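Long-range contact in DNA damage response protein Rtt109, putative (Neosartorya fumigata, PDB 5ZB9), which probably transfers the acetyl group of acetyl-CoA to lysine side chains of histone H3, in DNA replication and the DNA damage response: residues L13-R26 with L460-T472. Numbering follows the deposited sequence.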
loop_
_atom_site.group_PDB
_atom_site.type_symbol
_atom_site.label_atom_id
_atom_site.label_comp_id
_atom_site.label_asym_id
_atom_site.label_seq_id
_atom_site.Cartn_x
_atom_site.Cartn_y
_atom_site.Cartn_z
ATOM N N LEU A 13 10.981 3.199 -14.152
ATOM C CA LEU A 13 9.861 4.024 -14.564
ATOM C C LEU A 13 9.956 4.396 -16.036
ATOM O O LEU A 13 8.945 4.466 -16.736
ATOM C CB LEU A 13 9.808 5.279 -13.686
ATOM C CG LEU A 13 8.624 6.228 -13.801
ATOM C CD1 LEU A 13 7.327 5.492 -13.539
ATOM C CD2 LEU A 13 8.799 7.360 -12.809
ATOM N N ALA A 14 11.178 4.634 -16.497
ATOM C CA ALA A 14 11.425 5.018 -17.885
ATOM C C ALA A 14 11.034 3.903 -18.840
ATOM O O ALA A 14 10.528 4.151 -19.934
ATOM C CB ALA A 14 12.885 5.388 -18.082
ATOM N N LYS A 15 11.270 2.670 -18.412
ATOM C CA LYS A 15 10.958 1.503 -19.226
ATOM C C LYS A 15 9.455 1.270 -19.429
ATOM O O LYS A 15 9.059 0.653 -20.414
ATOM C CB LYS A 15 11.574 0.250 -18.609
ATOM C CG LYS A 15 13.083 0.193 -18.618
ATOM C CD LYS A 15 13.515 -1.225 -18.280
ATOM C CE LYS A 15 14.986 -1.317 -17.954
ATOM N NZ LYS A 15 15.275 -0.817 -16.583
ATOM N N VAL A 16 8.617 1.743 -18.505
ATOM C CA VAL A 16 7.180 1.492 -18.621
ATOM C C VAL A 16 6.420 2.684 -19.196
ATOM O O VAL A 16 5.330 2.520 -19.741
ATOM C CB VAL A 16 6.543 1.096 -17.259
ATOM C CG1 VAL A 16 7.314 -0.045 -16.622
ATOM C CG2 VAL A 16 6.458 2.284 -16.308
ATOM N N LEU A 17 6.988 3.879 -19.091
ATOM C CA LEU A 17 6.307 5.069 -19.611
ATOM C C LEU A 17 6.399 5.109 -21.127
ATOM O O LEU A 17 7.404 4.707 -21.701
ATOM C CB LEU A 17 6.891 6.354 -19.007
ATOM C CG LEU A 17 6.606 6.597 -17.520
ATOM C CD1 LEU A 17 7.306 7.843 -17.027
ATOM C CD2 LEU A 17 5.109 6.700 -17.270
ATOM N N PRO A 18 5.334 5.580 -21.787
ATOM C CA PRO A 18 5.359 5.693 -23.249
ATOM C C PRO A 18 6.501 6.576 -23.747
ATOM O O PRO A 18 6.832 7.581 -23.117
ATOM C CB PRO A 18 4.005 6.322 -23.574
ATOM C CG PRO A 18 3.129 5.939 -22.427
ATOM C CD PRO A 18 4.015 5.918 -21.223
ATOM N N THR A 19 7.093 6.178 -24.869
ATOM C CA THR A 19 8.142 6.936 -25.532
ATOM C C THR A 19 7.803 8.417 -25.648
ATOM O O THR A 19 6.743 8.782 -26.141
ATOM C CB THR A 19 8.412 6.374 -26.937
ATOM O OG1 THR A 19 9.080 5.109 -26.821
ATOM C CG2 THR A 19 9.273 7.335 -27.748
ATOM N N GLY A 20 8.705 9.265 -25.165
ATOM C CA GLY A 20 8.522 10.695 -25.277
ATOM C C GLY A 20 7.790 11.328 -24.111
ATOM O O GLY A 20 7.711 12.551 -24.022
ATOM N N VAL A 21 7.239 10.511 -23.219
ATOM C CA VAL A 21 6.636 11.062 -22.012
ATOM C C VAL A 21 7.747 11.470 -21.053
ATOM O O VAL A 21 8.571 10.644 -20.655
ATOM C CB VAL A 21 5.693 10.067 -21.320
ATOM C CG1 VAL A 21 5.183 10.652 -20.016
ATOM C CG2 VAL A 21 4.535 9.715 -22.231
ATOM N N LYS A 22 7.775 12.747 -20.694
ATOM C CA LYS A 22 8.813 13.260 -19.815
ATOM C C LYS A 22 8.234 13.710 -18.486
ATOM O O LYS A 22 7.348 14.557 -18.440
ATOM C CB LYS A 22 9.554 14.424 -20.478
ATOM C CG LYS A 22 10.194 14.054 -21.803
ATOM C CD LYS A 22 10.863 15.247 -22.467
ATOM C CE LYS A 22 11.555 14.829 -23.753
ATOM N NZ LYS A 22 12.308 15.963 -24.355
ATOM N N VAL A 23 8.737 13.141 -17.401
ATOM C CA VAL A 23 8.338 13.588 -16.073
ATOM C C VAL A 23 9.561 13.744 -15.186
ATOM O O VAL A 23 10.647 13.273 -15.519
ATOM C CB VAL A 23 7.350 12.602 -15.406
ATOM C CG1 VAL A 23 6.074 12.474 -16.233
ATOM C CG2 VAL A 23 8.015 11.243 -15.210
ATOM N N THR A 24 9.382 14.403 -14.051
ATOM C CA THR A 24 10.444 14.537 -13.064
ATOM C C THR A 24 9.990 13.844 -11.789
ATOM O O THR A 24 8.835 13.982 -11.391
ATOM C CB THR A 24 10.774 16.016 -12.776
ATOM O OG1 THR A 24 11.195 16.653 -13.988
ATOM C CG2 THR A 24 11.864 16.145 -11.722
ATOM N N ILE A 25 10.886 13.092 -11.156
ATOM C CA ILE A 25 10.524 12.385 -9.938
ATOM C C ILE A 25 11.382 12.792 -8.748
ATOM O O ILE A 25 12.584 13.048 -8.871
ATOM C CB ILE A 25 10.618 10.852 -10.123
ATOM C CG1 ILE A 25 12.031 10.439 -10.531
ATOM C CG2 ILE A 25 9.623 10.397 -11.151
ATOM C CD1 ILE A 25 12.270 8.967 -10.438
ATOM N N ARG A 26 10.740 12.864 -7.591
ATOM C CA ARG A 26 11.444 13.067 -6.343
ATOM C C ARG A 26 10.940 12.025 -5.354
ATOM O O ARG A 26 9.777 12.020 -4.945
ATOM C CB ARG A 26 11.249 14.493 -5.819
ATOM C CG ARG A 26 11.865 15.545 -6.742
ATOM C CD ARG A 26 11.600 16.988 -6.300
ATOM N NE ARG A 26 12.314 17.939 -7.150
ATOM C CZ ARG A 26 11.808 18.494 -8.249
ATOM N NH1 ARG A 26 10.573 18.210 -8.634
ATOM N NH2 ARG A 26 12.537 19.338 -8.963
ATOM N N LEU A 460 21.444 20.571 -3.595
ATOM C CA LEU A 460 21.057 21.780 -4.320
ATOM C C LEU A 460 19.770 21.557 -5.086
ATOM O O LEU A 460 18.996 22.480 -5.328
ATOM C CB LEU A 460 22.147 22.213 -5.301
ATOM C CG LEU A 460 23.413 22.905 -4.804
ATOM C CD1 LEU A 460 24.329 21.923 -4.090
ATOM C CD2 LEU A 460 24.127 23.543 -5.985
ATOM N N TRP A 461 19.568 20.311 -5.489
ATOM C CA TRP A 461 18.446 19.933 -6.323
ATOM C C TRP A 461 18.237 18.448 -6.101
ATOM O O TRP A 461 19.186 17.672 -6.169
ATOM C CB TRP A 461 18.739 20.261 -7.784
ATOM C CG TRP A 461 17.573 20.235 -8.720
ATOM C CD1 TRP A 461 16.744 21.274 -9.027
ATOM C CD2 TRP A 461 17.140 19.129 -9.519
ATOM N NE1 TRP A 461 15.806 20.879 -9.951
ATOM C CE2 TRP A 461 16.029 19.564 -10.272
ATOM C CE3 TRP A 461 17.574 17.810 -9.662
ATOM C CZ2 TRP A 461 15.347 18.728 -11.152
ATOM C CZ3 TRP A 461 16.896 16.979 -10.540
ATOM C CH2 TRP A 461 15.796 17.442 -11.270
ATOM N N VAL A 462 17.005 18.060 -5.795
ATOM C CA VAL A 462 16.686 16.667 -5.507
ATOM C C VAL A 462 15.875 16.044 -6.641
ATOM O O VAL A 462 14.966 16.670 -7.188
ATOM C CB VAL A 462 15.907 16.542 -4.182
ATOM C CG1 VAL A 462 15.382 15.120 -3.979
ATOM C CG2 VAL A 462 16.786 16.970 -3.013
ATOM N N GLY A 463 16.223 14.814 -7.004
ATOM C CA GLY A 463 15.423 14.056 -7.947
ATOM C C GLY A 463 16.117 13.778 -9.258
ATOM O O GLY A 463 17.342 13.840 -9.359
ATOM N N GLN A 464 15.326 13.448 -10.269
ATOM C CA GLN A 464 15.860 13.257 -11.607
ATOM C C GLN A 464 14.742 13.335 -12.613
ATOM O O GLN A 464 13.565 13.206 -12.273
ATOM C CB GLN A 464 16.590 11.919 -11.738
ATOM C CG GLN A 464 15.720 10.696 -11.533
ATOM C CD GLN A 464 16.532 9.410 -11.497
ATOM O OE1 GLN A 464 16.897 8.924 -10.432
ATOM N NE2 GLN A 464 16.814 8.855 -12.668
ATOM N N ARG A 465 15.118 13.556 -13.860
ATOM C CA ARG A 465 14.153 13.632 -14.933
ATOM C C ARG A 465 14.126 12.304 -15.666
ATOM O O ARG A 465 15.155 11.648 -15.830
ATOM C CB ARG A 465 14.489 14.783 -15.876
ATOM C CG ARG A 465 14.543 16.121 -15.188
ATOM C CD ARG A 465 14.108 17.221 -16.136
ATOM N NE ARG A 465 14.554 18.540 -15.696
ATOM C CZ ARG A 465 13.966 19.259 -14.743
ATOM N NH1 ARG A 465 12.909 18.788 -14.101
ATOM N NH2 ARG A 465 14.447 20.451 -14.425
ATOM N N VAL A 466 12.934 11.906 -16.087
ATOM C CA VAL A 466 12.723 10.605 -16.696
ATOM C C VAL A 466 12.033 10.750 -18.040
ATOM O O VAL A 466 11.027 11.452 -18.157
ATOM C CB VAL A 466 11.863 9.700 -15.799
ATOM C CG1 VAL A 466 11.641 8.360 -16.469
ATOM C CG2 VAL A 466 12.516 9.533 -14.437
ATOM N N GLU A 467 12.570 10.095 -19.058
ATOM C CA GLU A 467 11.907 10.077 -20.349
ATOM C C GLU A 467 11.500 8.653 -20.679
ATOM O O GLU A 467 12.323 7.739 -20.622
ATOM C CB GLU A 467 12.811 10.648 -21.437
ATOM C CG GLU A 467 12.065 11.069 -22.694
ATOM C CD GLU A 467 13.001 11.528 -23.804
ATOM O OE1 GLU A 467 12.536 11.660 -24.959
ATOM O OE2 GLU A 467 14.199 11.754 -23.520
ATOM N N GLY A 468 10.223 8.469 -21.006
ATOM C CA GLY A 468 9.704 7.164 -21.370
ATOM C C GLY A 468 10.440 6.505 -22.528
ATOM O O GLY A 468 10.942 7.176 -23.432
ATOM N N ARG A 469 10.477 5.177 -22.496
ATOM C CA ARG A 469 11.209 4.367 -23.461
ATOM C C ARG A 469 10.329 3.278 -24.064
ATOM O O ARG A 469 10.704 2.631 -25.039
ATOM C CB ARG A 469 12.411 3.710 -22.789
ATOM C CG ARG A 469 13.744 4.289 -23.143
ATOM C CD ARG A 469 14.836 3.500 -22.434
ATOM N NE ARG A 469 15.200 4.101 -21.156
ATOM C CZ ARG A 469 15.810 3.447 -20.179
ATOM N NH1 ARG A 469 16.108 2.166 -20.329
ATOM N NH2 ARG A 469 16.116 4.073 -19.049
ATOM N N ASN A 470 9.172 3.053 -23.448
ATOM C CA ASN A 470 8.268 1.980 -23.854
ATOM C C ASN A 470 7.585 2.297 -25.177
ATOM O O ASN A 470 6.870 3.287 -25.287
ATOM C CB ASN A 470 7.226 1.732 -22.761
ATOM C CG ASN A 470 6.388 0.508 -23.027
ATOM O OD1 ASN A 470 5.253 0.612 -23.488
ATOM N ND2 ASN A 470 6.940 -0.662 -22.737
ATOM N N ALA A 471 7.808 1.456 -26.183
ATOM C CA ALA A 471 7.337 1.760 -27.533
ATOM C C ALA A 471 6.131 0.915 -27.931
ATOM O O ALA A 471 5.551 1.114 -28.997
ATOM C CB ALA A 471 8.471 1.573 -28.541
ATOM N N THR A 472 5.749 -0.018 -27.068
ATOM C CA THR A 472 4.643 -0.921 -27.365
ATOM C C THR A 472 3.290 -0.224 -27.238
ATOM O O THR A 472 2.805 0.022 -26.133
ATOM C CB THR A 472 4.667 -2.144 -26.437
ATOM O OG1 THR A 472 4.299 -1.747 -25.110
ATOM C CG2 THR A 472 6.060 -2.769 -26.415
HETATM O O HOH W 1 14.686 20.203 -6.074
#
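Val466 sets its two methyls on different neighbours: CG1, held anti to the backbone N (chi1 179°), packs 3.6 Å from Ala14 CB of helix 9-16, while CG2 lies 4.0 Å from Ile25 CG1. A branched residue beside a small one lets strand and helix come this close. Strands 22-26 and 464-467 form an antiparallel ladder, with Val23–Val466 and Ile25–Gln464 as its hydrogen-bonded pairs; Gln464 CG runs alongside the Ile25 chain, and its amide oxygen reaches His416.

On the face bearing Lys22, Thr24, Arg465 and Glu467, Arg465 NH1 donates to Thr24 OG1 at 2.7 Å, the hydroxyl lying in the guanidinium plane. The Thr24 torsion (chi1 -60°) places OG1 beside its own backbone N and turns CG2 toward Gln464 O. One guanidinium face of Arg465 receives the rim of Trp461. Trp461 CZ2 is also 3.6 Å from Arg26 NH2, and the planes of the Arg26 guanidinium and the indole lie 66° apart. Glu70 forms salt bridges with both arginines, probably balancing their charge. Lys22 and Glu467 run side by side through their methylenes, the lysine ammonium pairing with Glu65.

Gly463 and Gly468 suit their places because a CB on either would collide with carbonyl oxygens of the facing segment. Pro18 to Val21 make a type II beta turn, with Gly20 at its glycine-favouring position. Beyond Gly468 the chain bends: Arg469 N donates to Ala14 O at 2.8 Å, Asn470 N to Leu17 O at 3.0 Å. Arg469 and Lys15 share Asp11 as counter-ion.

Strand 464-467 thus joins 22-35 along one margin, with 50-61 continuing the sheet beyond Thr24 and Arg26; helix 111-127 packs on Leu13 and Leu17, and helix 439-457 on Arg26 and Val462.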